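Side-chain contact in pterin-4-alpha-carbinolamine dehydratase MoaB2 (Mycobacterium marinum, PDB 3RFQ), which probably takes part in molybdenum cofactor biosynthesis, perhaps by binding a molybdopterin-type pterin: residues 120-125 with 152-157. Sequence-based numbering, arbitrary orientation.
Sequences LGIAEA and LVVNLA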
# COMPACT_ATOMS: atom_id res chain seq x y z
N LEU C 120 -9.09 5.39 -14.13
CA LEU C 120 -8.78 5.88 -12.78
C LEU C 120 -7.62 5.14 -12.12
O LEU C 120 -6.85 5.76 -11.38
CB LEU C 120 -10.04 5.86 -11.87
CG LEU C 120 -11.24 6.74 -12.27
CD1 LEU C 120 -12.41 6.71 -11.24
CD2 LEU C 120 -10.81 8.18 -12.53
N GLY C 121 -7.49 3.84 -12.39
CA GLY C 121 -6.48 3.03 -11.74
C GLY C 121 -5.04 3.44 -12.02
O GLY C 121 -4.16 3.21 -11.19
N ILE C 122 -4.79 4.03 -13.19
CA ILE C 122 -3.46 4.49 -13.52
C ILE C 122 -3.08 5.68 -12.65
O ILE C 122 -2.05 5.65 -11.98
CB ILE C 122 -3.29 4.82 -15.04
CG1 ILE C 122 -3.28 3.54 -15.88
CG2 ILE C 122 -1.98 5.61 -15.29
CD1 ILE C 122 -3.46 3.78 -17.39
N ALA C 123 -3.92 6.73 -12.67
CA ALA C 123 -3.71 7.91 -11.82
C ALA C 123 -3.62 7.53 -10.32
O ALA C 123 -2.81 8.11 -9.56
CB ALA C 123 -4.82 8.96 -12.04
N GLU C 124 -4.43 6.56 -9.88
CA GLU C 124 -4.37 6.15 -8.48
C GLU C 124 -3.05 5.46 -8.15
O GLU C 124 -2.53 5.62 -7.06
CB GLU C 124 -5.52 5.23 -8.08
CG GLU C 124 -6.88 5.82 -8.26
CD GLU C 124 -7.98 4.79 -8.21
OE1 GLU C 124 -7.70 3.56 -8.05
OE2 GLU C 124 -9.15 5.21 -8.31
N ALA C 125 -2.54 4.65 -9.09
CA ALA C 125 -1.33 3.89 -8.83
C ALA C 125 -0.14 4.83 -8.83
O ALA C 125 0.74 4.69 -8.00
CB ALA C 125 -1.13 2.73 -9.89
N LEU C 152 -3.70 6.02 -25.63
CA LEU C 152 -3.58 6.15 -24.17
C LEU C 152 -2.80 7.43 -23.83
O LEU C 152 -1.71 7.64 -24.35
CB LEU C 152 -2.92 4.89 -23.55
CG LEU C 152 -2.54 4.95 -22.05
CD1 LEU C 152 -3.76 5.11 -21.08
CD2 LEU C 152 -1.69 3.72 -21.66
N VAL C 153 -3.36 8.29 -22.97
CA VAL C 153 -2.73 9.56 -22.56
C VAL C 153 -2.59 9.54 -21.04
O VAL C 153 -3.56 9.29 -20.34
CB VAL C 153 -3.62 10.77 -22.92
CG1 VAL C 153 -3.01 12.12 -22.45
CG2 VAL C 153 -3.97 10.78 -24.43
N VAL C 154 -1.40 9.82 -20.56
CA VAL C 154 -1.11 9.83 -19.11
C VAL C 154 -0.42 11.15 -18.76
O VAL C 154 0.54 11.52 -19.42
CB VAL C 154 -0.22 8.60 -18.73
CG1 VAL C 154 0.13 8.61 -17.22
CG2 VAL C 154 -0.96 7.28 -19.12
N ASN C 155 -0.94 11.89 -17.78
CA ASN C 155 -0.30 13.13 -17.35
C ASN C 155 0.57 12.82 -16.16
O ASN C 155 0.08 12.31 -15.15
CB ASN C 155 -1.30 14.20 -16.87
CG ASN C 155 -2.43 14.52 -17.87
OD1 ASN C 155 -3.56 14.71 -17.43
ND2 ASN C 155 -2.13 14.67 -19.18
N LEU C 156 1.86 13.13 -16.23
CA LEU C 156 2.72 13.06 -15.03
C LEU C 156 3.09 14.45 -14.49
O LEU C 156 3.18 15.43 -15.25
CB LEU C 156 3.99 12.28 -15.34
CG LEU C 156 3.86 10.87 -15.92
CD1 LEU C 156 5.27 10.28 -16.20
CD2 LEU C 156 3.07 9.98 -14.98
N ALA C 157 3.33 14.53 -13.18
CA ALA C 157 3.89 15.74 -12.58
C ALA C 157 5.28 16.06 -13.13
O ALA C 157 5.94 15.19 -13.73
CB ALA C 157 3.91 15.64 -11.04
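N155 ND2, which donates to both S95 OG and T111 OG1, marks the reverse side of the strand whose other face presents L152 and V154 to I122. With N155 OD1 also bonded to L144 N, the whole amide is held in its buried place. Across the contact, by contrast, the meeting is purely apolar: helix 120-132 lies on one face of the mixed sheet in the α/β fold of the MogA/MoaB family, and within 120-125, I122 is the residue that touches 152-157.

The two branches of I122 reach different residues. Its CG1 stands beside the backbone N (chi1 -72°) and chi2 is extended at 166°, which carries CD1 to L152 CD1, 3.9 Å away, the two side chains passing at a slant. L152 CD2 is farther from I122 CD1, at 4.6 Å, so one methyl of the leucine makes the closer approach. Spacing two residues along the strand puts L152 and V154 on the same face; the CA atoms of I122 and V154 are 8.1 Å apart, so methyls rather than main chains bridge the layers.

Further cover for I122 comes from L173 and I177 of helix 160-180 and from L140 of a second subunit, an interface where E124 OE2 also forms a salt bridge with R127 NH1 of that subunit, while strand 92-96 pairs through its backbone with L152 and V154.

The other branch of the isoleucine serves the valine, and these two side chains meet nearly perpendicular. I122 CG2 lies 4.3 Å from V154 CG2 and slightly nearer the other methyl, V154 CG1, at 4.1 Å.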